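Local coordinates for protein transcriptional regulator, LacI family (Burkholderia phymatum, PDB 2RGY) that probably regulates transcription as a LacI-family regulator, its periplasmic-binding-protein-like domain probably sensing a small effector such as a sugar, at residues L8-G20 with L34-G46. Numbering follows the deposited sequence.
Sequences LGIIGLFVPTFFG and LRAVHRHVVVATG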
loop_
_atom_site.group_PDB
_atom_site.type_symbol
_atom_site.label_atom_id
_atom_site.label_comp_id
_atom_site.label_asym_id
_atom_site.label_seq_id
_atom_site.Cartn_x
_atom_site.Cartn_y
_atom_site.Cartn_z
ATOM N N LEU A 8 -13.112 -23.225 -14.311
ATOM C CA LEU A 8 -13.272 -21.778 -14.650
ATOM C C LEU A 8 -11.925 -21.120 -14.923
ATOM O O LEU A 8 -11.848 -20.116 -15.625
ATOM C CB LEU A 8 -13.981 -21.046 -13.503
ATOM C CG LEU A 8 -14.200 -19.532 -13.579
ATOM C CD1 LEU A 8 -15.064 -19.164 -14.788
ATOM C CD2 LEU A 8 -14.888 -19.084 -12.289
ATOM N N GLY A 9 -10.863 -21.688 -14.364
ATOM C CA GLY A 9 -9.535 -21.132 -14.561
ATOM C C GLY A 9 -9.265 -19.904 -13.704
ATOM O O GLY A 9 -8.382 -19.103 -14.019
ATOM N N ILE A 10 -10.032 -19.754 -12.627
ATOM C CA ILE A 10 -9.879 -18.619 -11.717
ATOM C C ILE A 10 -9.857 -19.066 -10.263
ATOM O O ILE A 10 -10.632 -19.931 -9.850
ATOM C CB ILE A 10 -11.051 -17.607 -11.818
ATOM C CG1 ILE A 10 -11.443 -17.361 -13.272
ATOM C CG2 ILE A 10 -10.658 -16.300 -11.164
ATOM C CD1 ILE A 10 -10.315 -16.945 -14.154
ATOM N N ILE A 11 -8.965 -18.469 -9.489
ATOM C CA ILE A 11 -8.890 -18.759 -8.074
ATOM C C ILE A 11 -9.329 -17.472 -7.396
ATOM O O ILE A 11 -8.971 -16.384 -7.838
ATOM C CB ILE A 11 -7.455 -19.160 -7.652
ATOM C CG1 ILE A 11 -7.216 -20.628 -8.025
ATOM C CG2 ILE A 11 -7.256 -18.950 -6.153
ATOM C CD1 ILE A 11 -5.879 -21.184 -7.565
ATOM N N GLY A 12 -10.143 -17.583 -6.356
ATOM C CA GLY A 12 -10.598 -16.389 -5.670
ATOM C C GLY A 12 -9.675 -16.033 -4.524
ATOM O O GLY A 12 -9.058 -16.918 -3.944
ATOM N N LEU A 13 -9.575 -14.748 -4.201
ATOM C CA LEU A 13 -8.714 -14.295 -3.116
ATOM C C LEU A 13 -9.373 -13.226 -2.252
ATOM O O LEU A 13 -9.795 -12.188 -2.756
ATOM C CB LEU A 13 -7.406 -13.726 -3.674
ATOM C CG LEU A 13 -6.550 -12.920 -2.686
ATOM C CD1 LEU A 13 -6.104 -13.798 -1.525
ATOM C CD2 LEU A 13 -5.337 -12.356 -3.416
ATOM N N PHE A 14 -9.464 -13.480 -0.954
ATOM C CA PHE A 14 -10.033 -12.485 -0.061
ATOM C C PHE A 14 -8.951 -11.882 0.830
ATOM O O PHE A 14 -8.156 -12.601 1.435
ATOM C CB PHE A 14 -11.102 -13.070 0.854
ATOM C CG PHE A 14 -11.578 -12.098 1.897
ATOM C CD1 PHE A 14 -12.544 -11.144 1.585
ATOM C CD2 PHE A 14 -11.013 -12.094 3.179
ATOM C CE1 PHE A 14 -12.950 -10.190 2.535
ATOM C CE2 PHE A 14 -11.406 -11.147 4.139
ATOM C CZ PHE A 14 -12.379 -10.191 3.813
ATOM N N VAL A 15 -8.930 -10.559 0.894
ATOM C CA VAL A 15 -8.004 -9.831 1.744
ATOM C C VAL A 15 -8.885 -8.783 2.423
ATOM O O VAL A 15 -9.787 -8.213 1.796
ATOM C CB VAL A 15 -6.883 -9.137 0.940
ATOM C CG1 VAL A 15 -5.975 -10.176 0.314
ATOM C CG2 VAL A 15 -7.485 -8.239 -0.128
ATOM N N PRO A 16 -8.655 -8.530 3.715
ATOM C CA PRO A 16 -9.465 -7.544 4.437
ATOM C C PRO A 16 -9.338 -6.107 3.940
ATOM O O PRO A 16 -10.156 -5.258 4.301
ATOM C CB PRO A 16 -9.002 -7.710 5.878
ATOM C CG PRO A 16 -7.576 -8.159 5.725
ATOM C CD PRO A 16 -7.654 -9.148 4.600
ATOM N N THR A 17 -8.331 -5.838 3.110
ATOM C CA THR A 17 -8.109 -4.493 2.571
ATOM C C THR A 17 -6.980 -4.518 1.538
ATOM O O THR A 17 -6.118 -5.391 1.588
ATOM C CB THR A 17 -7.743 -3.500 3.709
ATOM O OG1 THR A 17 -7.661 -2.164 3.191
ATOM C CG2 THR A 17 -6.410 -3.880 4.341
ATOM N N PHE A 18 -7.003 -3.584 0.591
ATOM C CA PHE A 18 -5.969 -3.508 -0.442
ATOM C C PHE A 18 -4.784 -2.671 0.017
ATOM O O PHE A 18 -3.772 -2.598 -0.676
ATOM C CB PHE A 18 -6.525 -2.875 -1.720
ATOM C CG PHE A 18 -7.524 -3.726 -2.440
ATOM C CD1 PHE A 18 -7.111 -4.850 -3.155
ATOM C CD2 PHE A 18 -8.879 -3.388 -2.428
ATOM C CE1 PHE A 18 -8.037 -5.640 -3.857
ATOM C CE2 PHE A 18 -9.825 -4.162 -3.122
ATOM C CZ PHE A 18 -9.403 -5.295 -3.843
ATOM N N PHE A 19 -4.914 -2.029 1.175
ATOM C CA PHE A 19 -3.848 -1.175 1.689
ATOM C C PHE A 19 -2.863 -1.837 2.635
ATOM O O PHE A 19 -3.224 -2.713 3.415
ATOM C CB PHE A 19 -4.453 0.045 2.368
ATOM C CG PHE A 19 -5.378 0.821 1.480
ATOM C CD1 PHE A 19 -6.761 0.662 1.578
ATOM C CD2 PHE A 19 -4.860 1.693 0.525
ATOM C CE1 PHE A 19 -7.627 1.365 0.727
ATOM C CE2 PHE A 19 -5.707 2.405 -0.335
ATOM C CZ PHE A 19 -7.094 2.242 -0.234
ATOM N N GLY A 20 -1.616 -1.369 2.578
ATOM C CA GLY A 20 -0.555 -1.918 3.400
ATOM C C GLY A 20 0.269 -2.812 2.496
ATOM O O GLY A 20 -0.304 -3.608 1.754
ATOM N N LEU A 34 -0.445 -17.637 -10.163
ATOM C CA LEU A 34 -1.539 -17.952 -11.068
ATOM C C LEU A 34 -1.167 -17.616 -12.507
ATOM O O LEU A 34 -1.514 -18.353 -13.424
ATOM C CB LEU A 34 -2.800 -17.192 -10.663
ATOM C CG LEU A 34 -3.623 -17.816 -9.542
ATOM C CD1 LEU A 34 -4.695 -16.849 -9.111
ATOM C CD2 LEU A 34 -4.250 -19.108 -10.035
ATOM N N ARG A 35 -0.466 -16.503 -12.704
ATOM C CA ARG A 35 -0.053 -16.108 -14.046
ATOM C C ARG A 35 0.864 -17.191 -14.611
ATOM O O ARG A 35 0.762 -17.555 -15.783
ATOM C CB ARG A 35 0.709 -14.787 -14.011
ATOM C CG ARG A 35 0.982 -14.214 -15.390
ATOM C CD ARG A 35 -0.290 -13.586 -15.952
ATOM N NE ARG A 35 -0.762 -12.515 -15.076
ATOM C CZ ARG A 35 -0.273 -11.278 -15.067
ATOM N NH1 ARG A 35 0.705 -10.929 -15.898
ATOM N NH2 ARG A 35 -0.746 -10.393 -14.199
ATOM N N ALA A 36 1.749 -17.698 -13.757
ATOM C CA ALA A 36 2.697 -18.742 -14.134
ATOM C C ALA A 36 1.992 -19.957 -14.743
ATOM O O ALA A 36 2.560 -20.649 -15.595
ATOM C CB ALA A 36 3.512 -19.167 -12.913
ATOM N N VAL A 37 0.768 -20.235 -14.295
ATOM C CA VAL A 37 0.028 -21.358 -14.856
ATOM C C VAL A 37 -1.070 -20.869 -15.787
ATOM O O VAL A 37 -2.069 -21.554 -16.011
ATOM C CB VAL A 37 -0.567 -22.276 -13.763
ATOM C CG1 VAL A 37 0.559 -22.891 -12.957
ATOM C CG2 VAL A 37 -1.519 -21.503 -12.864
ATOM N N HIS A 38 -0.863 -19.671 -16.326
ATOM C CA HIS A 38 -1.786 -19.055 -17.276
ATOM C C HIS A 38 -3.230 -18.945 -16.802
ATOM O O HIS A 38 -4.159 -19.142 -17.582
ATOM C CB HIS A 38 -1.735 -19.824 -18.597
ATOM C CG HIS A 38 -0.347 -20.005 -19.128
ATOM N ND1 HIS A 38 0.470 -18.942 -19.452
ATOM C CD2 HIS A 38 0.382 -21.123 -19.361
ATOM C CE1 HIS A 38 1.642 -19.396 -19.861
ATOM N NE2 HIS A 38 1.614 -20.716 -19.815
ATOM N N ARG A 39 -3.415 -18.619 -15.527
ATOM C CA ARG A 39 -4.752 -18.473 -14.976
ATOM C C ARG A 39 -4.900 -17.146 -14.234
ATOM O O ARG A 39 -3.912 -16.461 -13.984
ATOM C CB ARG A 39 -5.080 -19.671 -14.083
ATOM C CG ARG A 39 -5.236 -20.960 -14.902
ATOM C CD ARG A 39 -5.490 -22.178 -14.036
ATOM N NE ARG A 39 -5.793 -23.383 -14.815
ATOM C CZ ARG A 39 -4.884 -24.210 -15.330
ATOM N NH1 ARG A 39 -3.587 -23.981 -15.172
ATOM N NH2 ARG A 39 -5.278 -25.299 -15.974
ATOM N N HIS A 40 -6.131 -16.796 -13.877
ATOM C CA HIS A 40 -6.408 -15.517 -13.236
ATOM C C HIS A 40 -6.855 -15.524 -11.774
ATOM O O HIS A 40 -7.207 -16.555 -11.205
ATOM C CB HIS A 40 -7.460 -14.769 -14.049
ATOM C CG HIS A 40 -7.135 -14.640 -15.505
ATOM N ND1 HIS A 40 -7.184 -15.706 -16.379
ATOM C CD2 HIS A 40 -6.800 -13.560 -16.246
ATOM C CE1 HIS A 40 -6.901 -15.284 -17.599
ATOM N NE2 HIS A 40 -6.665 -13.987 -17.546
ATOM N N VAL A 41 -6.853 -14.340 -11.182
ATOM C CA VAL A 41 -7.263 -14.187 -9.803
ATOM C C VAL A 41 -8.354 -13.127 -9.692
ATOM O O VAL A 41 -8.260 -12.047 -10.276
ATOM C CB VAL A 41 -6.080 -13.762 -8.922
ATOM C CG1 VAL A 41 -5.516 -12.455 -9.431
ATOM C CG2 VAL A 41 -6.517 -13.626 -7.474
ATOM N N VAL A 42 -9.406 -13.466 -8.964
ATOM C CA VAL A 42 -10.493 -12.545 -8.714
ATOM C C VAL A 42 -10.282 -12.146 -7.263
ATOM O O VAL A 42 -10.154 -13.011 -6.395
ATOM C CB VAL A 42 -11.865 -13.223 -8.855
ATOM C CG1 VAL A 42 -12.933 -12.379 -8.165
ATOM C CG2 VAL A 42 -12.203 -13.384 -10.328
ATOM N N VAL A 43 -10.217 -10.847 -7.000
ATOM C CA VAL A 43 -10.010 -10.381 -5.639
ATOM C C VAL A 43 -11.283 -9.801 -5.053
ATOM O O VAL A 43 -12.114 -9.226 -5.764
ATOM C CB VAL A 43 -8.906 -9.299 -5.560
ATOM C CG1 VAL A 43 -8.651 -8.915 -4.098
ATOM C CG2 VAL A 43 -7.630 -9.815 -6.193
ATOM N N ALA A 44 -11.425 -9.964 -3.744
ATOM C CA ALA A 44 -12.576 -9.449 -3.034
ATOM C C ALA A 44 -12.116 -8.977 -1.657
ATOM O O ALA A 44 -11.246 -9.593 -1.044
ATOM C CB ALA A 44 -13.622 -10.533 -2.896
ATOM N N THR A 45 -12.678 -7.869 -1.192
ATOM C CA THR A 45 -12.346 -7.339 0.120
ATOM C C THR A 45 -13.645 -6.989 0.832
ATOM O O THR A 45 -14.722 -7.080 0.242
ATOM C CB THR A 45 -11.460 -6.086 0.023
ATOM O OG1 THR A 45 -11.048 -5.707 1.344
ATOM C CG2 THR A 45 -12.219 -4.925 -0.626
ATOM N N GLY A 46 -13.552 -6.602 2.099
ATOM C CA GLY A 46 -14.755 -6.267 2.842
ATOM C C GLY A 46 -15.459 -5.006 2.371
ATOM O O GLY A 46 -14.841 -3.941 2.305
HETATM O O HOH W 1 -8.412 -18.244 -16.485
HETATM O O HOH W 2 -12.001 -3.320 3.381
#
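Gly-9 O starts the pairing of strands 10-14 and 40-44, parallel neighbours in the first beta-alpha-beta unit of a periplasmic-binding-protein-like fold, linked by helix 21-36. It accepts His-40 N at 3.2 Å and a water that also bonds His-40 ND1, while His-40 NE2 reaches Phe-62 O of the second subunit. Ile-10 lays CD1 against His-40 CB and presses CG2 on Val-42 CG2 at 3.4 Å, tighter than usual for two methyls. Ile-11 bonds through N to His-40 O and through O to Val-42 N; on the face covered by helices 21-36 and 244-260 its CD1 meets Leu-34 CD2 at 3.6 Å. Leu-13 continues the ladder, N to Val-42 O and O to Ala-44 N, its CB resting on Val-41 CG2. With CG anti to the backbone N (chi1 173°), Phe-14 sends its ring forward past Ala-44 O, CE1 coming 3.7 Å from Gly-46 N. Val-15 N donates to Ala-44 O, the last backbone rung. The chain then turns, bringing the Phe-18 ring back, CE1 against Val-43 CG1 and CE2 3.5 Å from Thr-45 CG2. Thr-45 OG1, turned away from its own N (chi1 -174°), donates to Val-15 O at 2.8 Å, 23° out of the carbonyl plane.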